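Local coordinates for uncharacterized metal-dependent hydrolase (Pyrococcus furiosus, PDB 3ICJ), which binds two zinc ions and, as an amidohydrolase-family member, probably hydrolyses carbon-nitrogen bonds other than peptide bonds, at residues F138-D143 against R168-A173; D155-D160 against V174-M179; D219-I224 against F253-E258; N264-L269 against T478-L483. All coordinates share one frame; numbering follows the deposited sequence.

Contact 1: residues F138-D143 against R168-A173; sequences FGFGWD and RCFHVA
Asp143 and Arg168 form a salt bridge, with Asp143 OD2 3.2 Å from Arg168 NH1. The carboxylate and guanidinium planes are only 17° apart. Asp143 CG stands anti to the backbone N (chi1 -172°), which sends the carboxylate across to the arginine. Its other oxygen, OD1, accepts from Asp145 N and caps the helix that starts there. A backbone bond lies beside the ion pair. Arg168 N donates to Trp142 O over 3.0 Å. Both segments belong to a mixed six-stranded sheet away from the zinc site. In it, strand 163-167 runs between 137-142 and 172-175, and residues 168-171 form the turn out of it. The chain bends at Gly141, whose positive phi would jam a CB against the preceding carbonyl. Arg168 CG rests 3.4 Å from Gly141 O. Farther out, the tip of the Phe170 ring comes obliquely onto Phe140, with Phe170 CE1 3.9 Å from Phe140 CB. Phe170 also meets the ring of Tyr166. The Trp142 indole lies against strand 163-167, where its NE1 donates to Leu165 O. Its edge approaches Ala173, with Trp142 CZ2 4.4 Å from Ala173 C.

Contact 2: residues D155-D160 against V174-M179; sequences DLDVID and VMNSKM
Asp157 grips the first turn of helix 177-183 with both carboxylate oxygens. The contact sits at a strand-to-helix junction, with Asn176 as the N-cap of that helix. Asp157 OD1 accepts from Ser177 N at 2.9 Å in a nearly straight bond of 170°. Asp157 OD2 accepts from Ser177 OG at 2.8 Å. Each oxygen uses its syn lone pair, so both bonds go to Ser177. The carboxylate charge would probably be eased by the helix start. Ser177 OG is also held by Arg153 NE. Asn176 OD1 accepts the capping bond from Met179 N and another from Val163 N. Asn176 CG lies between the backbone N and the carbonyl carbon (chi1 67°), which turns the amide back over the helix start. Asn176 ND2 donates to Leu156 O at 3.3 Å, with the oxygen near the amide plane but the donor well above the carbonyl plane. Ile159 N reaches the same oxygen from the opposite face, closing a type I turn. Arg161 O takes another ND2 bond.

The tight part is the apolar patch round Leu156. Leu156 CB packs on Asn176 CB at 3.7 Å, and Leu156 CD1 fits against Val174 CG1 at 3.8 Å. Leu125 and Leu165 add to it, between helix 122-130 and the sheet. The other side is exposed and watery. Lys178 runs its chain over Asp160, with Lys178 CE 3.4 Å from Asp160 O. One water links Asp157 OD1 to Lys178 N. A second donates to Ile159 O and accepts a weak bond from Lys178 NZ at 3.4 Å.

Contact 3: residues D219-I224 against F253-E258; sequences DYKHYI and FELERE
Lys221 reaches across to Glu254 and Glu258 and crosses both side chains at about a right angle. Its chain bends at chi3 (76°), which brings NZ between the two carboxylates. Glu254 OE1 takes Lys221 NZ at 2.9 Å on its anti side, somewhat out of the carboxylate plane. Glu258 OE1 takes Lys221 NZ at 2.9 Å on its syn side, with a weak bond to OE2 as well. Glu254 comes in on an extended chain. Leu255 slides past Lys221 in the opposite direction, with Leu255 CD2 3.8 Å from Lys221 CE. Its other methyl, Leu255 CD1, meets Ile224 CG2 obliquely at 3.7 Å. The short helix segments cross at -64°, with axes 10.5 Å apart. They belong to helices just before and just after strand 236-244 of the amidohydrolase barrel. A methionine in place of Lys221 has no amine, so the Glu254 and Glu258 carboxylates would probably repel each other with no shared partner between them. Glu258 OE1 also pairs with Arg260, and Arg257 stands at long range from Glu254. The positive charges of this network probably keep both glutamates ionised, while the aliphatic part of Lys221 serves the apolar packing.

Contact 4: residues N264-L269 against T478-L483; sequences NVFAYL and TLAEDL
Phe266 presents the edge of its ring to Leu483, whose CD1 lies near the ring plane, 3.8 Å from Phe266 CZ. The ring stands on strand 264-269, a strand of the amidohydrolase barrel. Ala480 CB comes in obliquely, 3.7 Å from Phe266 CZ. Thr478 CG2 approaches at the root of the ring, 3.6 Å from Phe266 CB. Trp293 meets this ring edge-to-face. Tyr268 also takes Thr478 CG2 at its edge, 4.1 Å from Tyr268 CE1, and Phe266 O lies in plane at that ring's edge. Arg370 makes a cation-pi contact with Tyr268, and Asp344 binds its hydroxyl.

Asn264, Phe266 and Tyr268 alternate along the strand and point to the loop that follows helix 463-477. That helix ends in a Schellman motif, with Leu479 at C-prime. The loop also touches Phe98 of strand 92-102, so it packs on two strands of the barrel. Thr478 CG2 is anti to the backbone N, which turns the methyl to the rings, while OG1 bonds back to Ser474 O. With an alanine in place of Phe266 the ring is gone, and a gap is likely to open between Thr478, Ala480 and Leu483. At the start of the strand the amide of Asn264 is held by Arg291, Ser238 and Glu493. Leu483 CD2 rests 3.9 Å from Asn264 ND2.

Contacts 1 and 2 share strand 172-175 and touch where Trp142 NE1 meets Val174 CG1. Both are partly buried and lie far out on the six-stranded sheet. Their chemistry mixes polar bonds with apolar packing: an ion pair, helix caps and, in contact 2, waters, beside rings and methyls. Contacts 3 and 4 are buried in the barrel part, about 18 Å apart between centres, and both come near zinc ligands. Helix 246-257 of contact 3 leads on to strand 264-269 of contact 4. Contact 3 joins its segments by an ion-pair network round a buried lysine, whereas contact 4 has no hydrogen bond between its segments and rests on rings and methyls. Contact 1 touches contact 3 through Phe138 and Tyr223.

Contact 1: residues F138-D143 against R168-A173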
# COMPACT_ATOMS: atom_id res chain seq x y z
N PHE A 138 3.34 -20.92 -5.80
CA PHE A 138 2.24 -20.02 -6.12
C PHE A 138 2.46 -19.39 -7.48
O PHE A 138 3.59 -19.06 -7.84
CB PHE A 138 2.09 -18.92 -5.04
CG PHE A 138 1.77 -19.46 -3.67
CD1 PHE A 138 0.48 -19.88 -3.35
CD2 PHE A 138 2.77 -19.58 -2.71
CE1 PHE A 138 0.17 -20.40 -2.08
CE2 PHE A 138 2.48 -20.09 -1.43
CZ PHE A 138 1.17 -20.50 -1.12
N GLY A 139 1.38 -19.25 -8.24
CA GLY A 139 1.45 -18.66 -9.57
C GLY A 139 0.15 -17.97 -9.95
O GLY A 139 -0.83 -18.07 -9.23
N PHE A 140 0.15 -17.30 -11.11
CA PHE A 140 -0.98 -16.47 -11.52
C PHE A 140 -1.01 -16.26 -13.03
O PHE A 140 0.01 -16.43 -13.71
CB PHE A 140 -0.91 -15.09 -10.83
CG PHE A 140 0.14 -14.17 -11.41
CD1 PHE A 140 -0.19 -13.23 -12.38
CD2 PHE A 140 1.47 -14.26 -10.98
CE1 PHE A 140 0.79 -12.39 -12.93
CE2 PHE A 140 2.45 -13.42 -11.52
CZ PHE A 140 2.11 -12.48 -12.49
N GLY A 141 -2.17 -15.86 -13.54
CA GLY A 141 -2.26 -15.32 -14.89
C GLY A 141 -2.55 -16.28 -16.03
O GLY A 141 -2.48 -15.87 -17.19
N TRP A 142 -2.87 -17.54 -15.73
CA TRP A 142 -3.29 -18.47 -16.79
C TRP A 142 -4.71 -18.18 -17.31
O TRP A 142 -5.51 -17.53 -16.64
CB TRP A 142 -3.14 -19.93 -16.36
CG TRP A 142 -3.97 -20.35 -15.16
CD1 TRP A 142 -3.54 -20.43 -13.86
CD2 TRP A 142 -5.36 -20.75 -15.15
NE1 TRP A 142 -4.56 -20.85 -13.04
CE2 TRP A 142 -5.68 -21.06 -13.80
CE3 TRP A 142 -6.35 -20.89 -16.14
CZ2 TRP A 142 -6.97 -21.50 -13.42
CZ3 TRP A 142 -7.63 -21.32 -15.75
CH2 TRP A 142 -7.92 -21.62 -14.41
N ASP A 143 -5.00 -18.71 -18.49
CA ASP A 143 -6.29 -18.51 -19.15
C ASP A 143 -6.53 -19.78 -19.96
O ASP A 143 -5.68 -20.18 -20.75
CB ASP A 143 -6.20 -17.27 -20.05
CG ASP A 143 -7.56 -16.85 -20.64
OD1 ASP A 143 -8.49 -17.67 -20.77
OD2 ASP A 143 -7.67 -15.65 -21.01
N ARG A 168 -6.23 -15.53 -14.52
CA ARG A 168 -5.99 -14.13 -14.83
C ARG A 168 -6.78 -13.22 -13.90
O ARG A 168 -6.23 -12.30 -13.29
CB ARG A 168 -6.34 -13.83 -16.29
CG ARG A 168 -5.14 -13.75 -17.22
CD ARG A 168 -5.57 -13.50 -18.65
NE ARG A 168 -6.29 -12.23 -18.79
CZ ARG A 168 -7.61 -12.14 -18.95
NH1 ARG A 168 -8.35 -13.23 -18.99
NH2 ARG A 168 -8.18 -10.95 -19.07
N CYS A 169 -8.08 -13.47 -13.79
CA CYS A 169 -8.99 -12.56 -13.11
C CYS A 169 -8.68 -12.49 -11.62
O CYS A 169 -9.07 -11.54 -10.94
CB CYS A 169 -10.44 -12.99 -13.32
SG CYS A 169 -10.73 -14.77 -13.11
N PHE A 170 -7.97 -13.49 -11.12
CA PHE A 170 -7.87 -13.72 -9.65
C PHE A 170 -9.21 -14.09 -8.99
O PHE A 170 -9.31 -14.10 -7.76
CB PHE A 170 -7.18 -12.56 -8.89
CG PHE A 170 -5.74 -12.35 -9.26
CD1 PHE A 170 -4.72 -13.01 -8.58
CD2 PHE A 170 -5.39 -11.45 -10.27
CE1 PHE A 170 -3.37 -12.81 -8.92
CE2 PHE A 170 -4.05 -11.24 -10.62
CZ PHE A 170 -3.04 -11.92 -9.94
N HIS A 171 -10.23 -14.40 -9.79
CA HIS A 171 -11.53 -14.81 -9.26
C HIS A 171 -11.65 -16.34 -9.19
O HIS A 171 -12.59 -16.86 -8.59
CB HIS A 171 -12.70 -14.21 -10.07
CG HIS A 171 -12.68 -12.72 -10.15
ND1 HIS A 171 -12.53 -11.91 -9.03
CD2 HIS A 171 -12.79 -11.88 -11.20
CE1 HIS A 171 -12.55 -10.65 -9.40
NE2 HIS A 171 -12.70 -10.60 -10.71
N VAL A 172 -10.67 -17.04 -9.76
CA VAL A 172 -10.63 -18.52 -9.83
C VAL A 172 -9.18 -19.00 -9.59
O VAL A 172 -8.24 -18.30 -9.96
CB VAL A 172 -11.12 -19.06 -11.23
CG1 VAL A 172 -11.09 -20.60 -11.30
CG2 VAL A 172 -12.53 -18.54 -11.61
N ALA A 173 -9.00 -20.18 -8.99
CA ALA A 173 -7.68 -20.78 -8.89
C ALA A 173 -7.73 -22.29 -9.11
O ALA A 173 -8.75 -22.91 -8.88
CB ALA A 173 -7.06 -20.47 -7.53

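Contact 2: residues D155-D160 against V174-M179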
# COMPACT_ATOMS: atom_id res chain seq x y z
N ASP A 155 -3.51 -32.64 -14.07
CA ASP A 155 -2.37 -32.08 -14.82
C ASP A 155 -1.23 -31.66 -13.89
O ASP A 155 -0.05 -31.83 -14.20
CB ASP A 155 -2.80 -30.86 -15.65
CG ASP A 155 -3.89 -31.19 -16.65
OD1 ASP A 155 -3.67 -32.06 -17.51
OD2 ASP A 155 -4.98 -30.57 -16.59
N LEU A 156 -1.59 -31.11 -12.73
CA LEU A 156 -0.62 -30.55 -11.80
C LEU A 156 -0.12 -31.57 -10.78
O LEU A 156 0.82 -31.29 -10.02
CB LEU A 156 -1.19 -29.33 -11.09
CG LEU A 156 -1.81 -28.24 -11.98
CD1 LEU A 156 -2.54 -27.24 -11.11
CD2 LEU A 156 -0.74 -27.54 -12.81
N ASP A 157 -0.73 -32.76 -10.76
CA ASP A 157 -0.29 -33.84 -9.87
C ASP A 157 1.05 -34.45 -10.29
O ASP A 157 1.61 -35.25 -9.54
CB ASP A 157 -1.36 -34.93 -9.73
CG ASP A 157 -2.35 -34.64 -8.62
OD1 ASP A 157 -2.15 -33.68 -7.85
OD2 ASP A 157 -3.35 -35.38 -8.53
N VAL A 158 1.56 -34.08 -11.47
CA VAL A 158 2.91 -34.50 -11.88
C VAL A 158 4.03 -33.78 -11.09
O VAL A 158 5.16 -34.26 -11.01
CB VAL A 158 3.16 -34.40 -13.44
CG1 VAL A 158 2.15 -35.26 -14.22
CG2 VAL A 158 3.15 -32.95 -13.91
N ILE A 159 3.69 -32.63 -10.50
CA ILE A 159 4.60 -31.83 -9.66
C ILE A 159 4.50 -32.30 -8.20
O ILE A 159 3.41 -32.33 -7.63
CB ILE A 159 4.25 -30.33 -9.77
CG1 ILE A 159 4.37 -29.87 -11.23
CG2 ILE A 159 5.12 -29.47 -8.84
CD1 ILE A 159 3.39 -28.81 -11.62
N ASP A 160 5.63 -32.66 -7.59
CA ASP A 160 5.59 -33.31 -6.26
C ASP A 160 5.59 -32.37 -5.03
O ASP A 160 5.97 -32.77 -3.92
CB ASP A 160 6.65 -34.43 -6.15
CG ASP A 160 8.07 -33.90 -6.08
OD1 ASP A 160 8.31 -32.69 -6.31
OD2 ASP A 160 8.98 -34.72 -5.79
N VAL A 174 -6.63 -22.86 -9.60
CA VAL A 174 -6.48 -24.32 -9.70
C VAL A 174 -5.36 -24.77 -8.77
O VAL A 174 -4.36 -24.05 -8.59
CB VAL A 174 -6.30 -24.82 -11.18
CG1 VAL A 174 -4.94 -24.38 -11.77
CG2 VAL A 174 -6.48 -26.35 -11.30
N MET A 175 -5.53 -25.95 -8.17
CA MET A 175 -4.52 -26.52 -7.28
C MET A 175 -4.31 -28.02 -7.53
O MET A 175 -5.16 -28.67 -8.15
CB MET A 175 -4.86 -26.20 -5.79
CG MET A 175 -6.13 -26.88 -5.24
SD MET A 175 -6.67 -26.22 -3.63
CE MET A 175 -7.57 -24.79 -4.17
N ASN A 176 -3.18 -28.57 -7.09
CA ASN A 176 -3.02 -30.03 -7.17
C ASN A 176 -3.51 -30.71 -5.88
O ASN A 176 -4.02 -30.02 -4.97
CB ASN A 176 -1.60 -30.45 -7.57
CG ASN A 176 -0.56 -30.10 -6.54
OD1 ASN A 176 -0.87 -29.57 -5.46
ND2 ASN A 176 0.69 -30.39 -6.86
N SER A 177 -3.37 -32.04 -5.81
CA SER A 177 -3.86 -32.84 -4.68
C SER A 177 -3.20 -32.53 -3.35
O SER A 177 -3.88 -32.45 -2.32
CB SER A 177 -3.75 -34.34 -4.98
OG SER A 177 -4.57 -34.68 -6.09
N LYS A 178 -1.88 -32.33 -3.38
CA LYS A 178 -1.09 -31.96 -2.19
C LYS A 178 -1.62 -30.68 -1.54
O LYS A 178 -1.81 -30.62 -0.33
CB LYS A 178 0.39 -31.79 -2.54
CG LYS A 178 1.17 -33.09 -2.58
CD LYS A 178 2.65 -32.83 -2.59
CE LYS A 178 3.43 -34.03 -2.06
NZ LYS A 178 3.50 -35.13 -3.05
N MET A 179 -1.89 -29.68 -2.38
CA MET A 179 -2.46 -28.43 -1.93
C MET A 179 -3.89 -28.62 -1.38
O MET A 179 -4.22 -28.06 -0.34
CB MET A 179 -2.42 -27.40 -3.07
CG MET A 179 -2.67 -25.96 -2.66
SD MET A 179 -1.36 -25.21 -1.66
CE MET A 179 -2.46 -24.60 -0.43
O HOH W 1 -0.54 -33.39 -5.56
O HOH W 2 1.94 -34.10 -5.83

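Contact 3: residues D219-I224 against F253-E258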
# COMPACT_ATOMS: atom_id res chain seq x y z
N ASP A 219 8.42 -17.72 6.04
CA ASP A 219 7.86 -17.33 4.73
C ASP A 219 7.54 -15.83 4.71
O ASP A 219 7.88 -15.14 3.75
CB ASP A 219 6.58 -18.08 4.40
CG ASP A 219 6.77 -19.57 4.22
OD1 ASP A 219 7.83 -20.02 3.74
OD2 ASP A 219 5.80 -20.30 4.53
N TYR A 220 6.92 -15.33 5.78
CA TYR A 220 6.58 -13.90 5.84
C TYR A 220 7.79 -12.98 5.89
O TYR A 220 7.76 -11.92 5.26
CB TYR A 220 5.65 -13.56 7.00
CG TYR A 220 4.20 -13.77 6.68
CD1 TYR A 220 3.62 -15.03 6.81
CD2 TYR A 220 3.40 -12.73 6.23
CE1 TYR A 220 2.28 -15.25 6.51
CE2 TYR A 220 2.04 -12.93 5.92
CZ TYR A 220 1.49 -14.20 6.07
OH TYR A 220 0.17 -14.43 5.78
N LYS A 221 8.85 -13.40 6.59
CA LYS A 221 10.11 -12.63 6.64
C LYS A 221 10.68 -12.48 5.24
O LYS A 221 11.13 -11.40 4.85
CB LYS A 221 11.14 -13.33 7.53
CG LYS A 221 10.86 -13.24 9.03
CD LYS A 221 11.89 -14.04 9.81
CE LYS A 221 13.22 -13.29 9.87
NZ LYS A 221 14.32 -14.15 10.39
N HIS A 222 10.66 -13.58 4.50
CA HIS A 222 11.15 -13.62 3.13
C HIS A 222 10.33 -12.70 2.20
O HIS A 222 10.91 -11.92 1.43
CB HIS A 222 11.16 -15.06 2.62
CG HIS A 222 11.96 -15.24 1.37
ND1 HIS A 222 11.45 -14.97 0.12
CD2 HIS A 222 13.24 -15.64 1.18
CE1 HIS A 222 12.38 -15.20 -0.79
NE2 HIS A 222 13.47 -15.61 -0.17
N TYR A 223 9.01 -12.79 2.27
CA TYR A 223 8.11 -11.89 1.51
C TYR A 223 8.39 -10.43 1.80
O TYR A 223 8.51 -9.62 0.88
CB TYR A 223 6.63 -12.22 1.79
CG TYR A 223 6.21 -13.60 1.28
CD1 TYR A 223 6.78 -14.13 0.12
CD2 TYR A 223 5.26 -14.37 1.95
CE1 TYR A 223 6.42 -15.38 -0.37
CE2 TYR A 223 4.89 -15.64 1.47
CZ TYR A 223 5.48 -16.12 0.31
OH TYR A 223 5.14 -17.35 -0.19
N ILE A 224 8.49 -10.11 3.08
CA ILE A 224 8.72 -8.74 3.49
C ILE A 224 10.08 -8.25 2.99
O ILE A 224 10.17 -7.13 2.49
CB ILE A 224 8.56 -8.57 5.03
CG1 ILE A 224 7.09 -8.77 5.41
CG2 ILE A 224 9.07 -7.20 5.48
CD1 ILE A 224 6.86 -9.07 6.90
N PHE A 253 8.79 -8.03 13.91
CA PHE A 253 9.57 -7.95 15.18
C PHE A 253 10.90 -8.68 14.99
O PHE A 253 11.95 -8.21 15.45
CB PHE A 253 8.84 -8.61 16.35
CG PHE A 253 7.72 -7.78 16.96
CD1 PHE A 253 7.91 -6.44 17.29
CD2 PHE A 253 6.51 -8.38 17.28
CE1 PHE A 253 6.87 -5.70 17.89
CE2 PHE A 253 5.49 -7.65 17.88
CZ PHE A 253 5.66 -6.31 18.18
N GLU A 254 10.85 -9.82 14.33
CA GLU A 254 12.09 -10.61 14.11
C GLU A 254 13.09 -9.90 13.19
O GLU A 254 14.29 -9.77 13.51
CB GLU A 254 11.76 -12.02 13.62
CG GLU A 254 12.95 -12.98 13.64
CD GLU A 254 12.55 -14.44 13.55
OE1 GLU A 254 13.23 -15.20 12.81
OE2 GLU A 254 11.59 -14.84 14.22
N LEU A 255 12.60 -9.41 12.05
CA LEU A 255 13.44 -8.62 11.15
C LEU A 255 14.06 -7.38 11.81
O LEU A 255 15.27 -7.12 11.62
CB LEU A 255 12.67 -8.23 9.86
CG LEU A 255 12.33 -9.37 8.88
CD1 LEU A 255 11.26 -8.93 7.85
CD2 LEU A 255 13.56 -9.94 8.19
N GLU A 256 13.26 -6.66 12.60
CA GLU A 256 13.71 -5.50 13.39
C GLU A 256 14.87 -5.83 14.34
O GLU A 256 15.93 -5.22 14.22
CB GLU A 256 12.52 -4.85 14.13
CG GLU A 256 12.88 -3.93 15.33
CD GLU A 256 13.17 -2.46 14.99
OE1 GLU A 256 13.01 -2.03 13.82
OE2 GLU A 256 13.56 -1.72 15.92
N ARG A 257 14.69 -6.80 15.24
CA ARG A 257 15.80 -7.18 16.14
C ARG A 257 16.99 -7.86 15.44
O ARG A 257 18.11 -7.77 15.93
CB ARG A 257 15.32 -8.01 17.34
CG ARG A 257 14.86 -9.43 17.01
CD ARG A 257 14.48 -10.17 18.26
NE ARG A 257 14.05 -11.54 17.99
CZ ARG A 257 12.78 -11.93 17.87
NH1 ARG A 257 12.51 -13.21 17.63
NH2 ARG A 257 11.78 -11.07 17.99
N GLU A 258 16.78 -8.45 14.28
CA GLU A 258 17.87 -8.96 13.46
C GLU A 258 18.63 -7.93 12.63
O GLU A 258 19.58 -8.26 11.96
CB GLU A 258 17.41 -10.07 12.54
CG GLU A 258 17.04 -11.34 13.23
CD GLU A 258 16.48 -12.35 12.28
OE1 GLU A 258 16.18 -12.00 11.14
OE2 GLU A 258 16.36 -13.51 12.67

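Contact 4: residues N264-L269 against T478-L483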
# COMPACT_ATOMS: atom_id res chain seq x y z
N ASN A 264 11.61 2.44 6.81
CA ASN A 264 10.68 2.80 7.88
C ASN A 264 9.32 2.18 7.66
O ASN A 264 8.71 2.40 6.64
CB ASN A 264 10.56 4.31 7.99
CG ASN A 264 11.89 4.96 8.17
OD1 ASN A 264 12.62 4.65 9.12
ND2 ASN A 264 12.25 5.86 7.24
N VAL A 265 8.87 1.36 8.61
CA VAL A 265 7.66 0.55 8.42
C VAL A 265 6.69 0.97 9.50
O VAL A 265 6.95 0.77 10.69
CB VAL A 265 7.95 -0.97 8.53
CG1 VAL A 265 6.63 -1.78 8.48
CG2 VAL A 265 8.93 -1.45 7.46
N PHE A 266 5.61 1.62 9.10
CA PHE A 266 4.59 2.05 10.05
C PHE A 266 3.44 1.04 9.96
O PHE A 266 2.66 1.06 9.02
CB PHE A 266 4.13 3.49 9.78
CG PHE A 266 5.22 4.51 9.96
CD1 PHE A 266 5.35 5.22 11.17
CD2 PHE A 266 6.12 4.77 8.93
CE1 PHE A 266 6.37 6.17 11.35
CE2 PHE A 266 7.16 5.70 9.10
CZ PHE A 266 7.28 6.41 10.30
N ALA A 267 3.37 0.15 10.95
CA ALA A 267 2.49 -1.02 10.86
C ALA A 267 1.09 -0.69 11.37
O ALA A 267 0.94 -0.17 12.48
CB ALA A 267 3.10 -2.20 11.66
N TYR A 268 0.09 -0.93 10.54
CA TYR A 268 -1.31 -0.75 10.94
C TYR A 268 -1.90 -2.15 11.04
O TYR A 268 -2.14 -2.81 10.02
CB TYR A 268 -2.09 0.11 9.93
CG TYR A 268 -1.85 1.60 10.11
CD1 TYR A 268 -0.61 2.17 9.83
CD2 TYR A 268 -2.86 2.44 10.56
CE1 TYR A 268 -0.37 3.53 9.98
CE2 TYR A 268 -2.65 3.82 10.74
CZ TYR A 268 -1.39 4.36 10.44
OH TYR A 268 -1.16 5.69 10.61
N LEU A 269 -2.12 -2.59 12.27
CA LEU A 269 -2.42 -3.99 12.58
C LEU A 269 -3.87 -4.35 12.31
O LEU A 269 -4.74 -3.49 12.40
CB LEU A 269 -2.12 -4.28 14.07
CG LEU A 269 -0.76 -3.92 14.69
CD1 LEU A 269 -0.57 -4.55 16.07
CD2 LEU A 269 0.34 -4.34 13.78
N THR A 478 0.61 9.62 7.79
CA THR A 478 1.07 8.51 8.63
C THR A 478 1.63 8.99 10.01
O THR A 478 2.32 8.24 10.70
CB THR A 478 2.11 7.65 7.82
OG1 THR A 478 1.63 7.48 6.47
CG2 THR A 478 2.29 6.26 8.43
N LEU A 479 1.33 10.24 10.38
CA LEU A 479 1.73 10.83 11.67
C LEU A 479 3.24 10.72 11.97
O LEU A 479 3.64 10.46 13.11
CB LEU A 479 0.91 10.23 12.81
CG LEU A 479 -0.63 10.28 12.68
CD1 LEU A 479 -1.26 9.58 13.90
CD2 LEU A 479 -1.17 11.74 12.57
N ALA A 480 4.04 10.93 10.92
CA ALA A 480 5.50 10.79 10.94
C ALA A 480 6.10 12.15 10.69
O ALA A 480 6.41 12.51 9.54
CB ALA A 480 5.92 9.82 9.85
N GLU A 481 6.25 12.93 11.75
CA GLU A 481 6.48 14.37 11.65
C GLU A 481 7.90 14.75 11.22
O GLU A 481 8.15 15.88 10.77
CB GLU A 481 6.13 15.07 12.99
CG GLU A 481 4.68 14.83 13.51
CD GLU A 481 3.56 15.26 12.53
OE1 GLU A 481 3.74 16.24 11.76
OE2 GLU A 481 2.49 14.60 12.55
N ASP A 482 8.83 13.81 11.37
CA ASP A 482 10.24 14.04 11.00
C ASP A 482 10.64 13.34 9.69
O ASP A 482 11.82 13.11 9.43
CB ASP A 482 11.16 13.63 12.16
CG ASP A 482 11.05 12.15 12.52
OD1 ASP A 482 10.09 11.45 12.09
OD2 ASP A 482 11.94 11.69 13.27
N LEU A 483 9.64 13.01 8.85
CA LEU A 483 9.90 12.48 7.51
C LEU A 483 9.26 13.34 6.43
O LEU A 483 8.28 14.04 6.69
CB LEU A 483 9.43 11.02 7.39
CG LEU A 483 10.34 9.99 8.07
CD1 LEU A 483 9.62 8.70 8.37
CD2 LEU A 483 11.62 9.73 7.26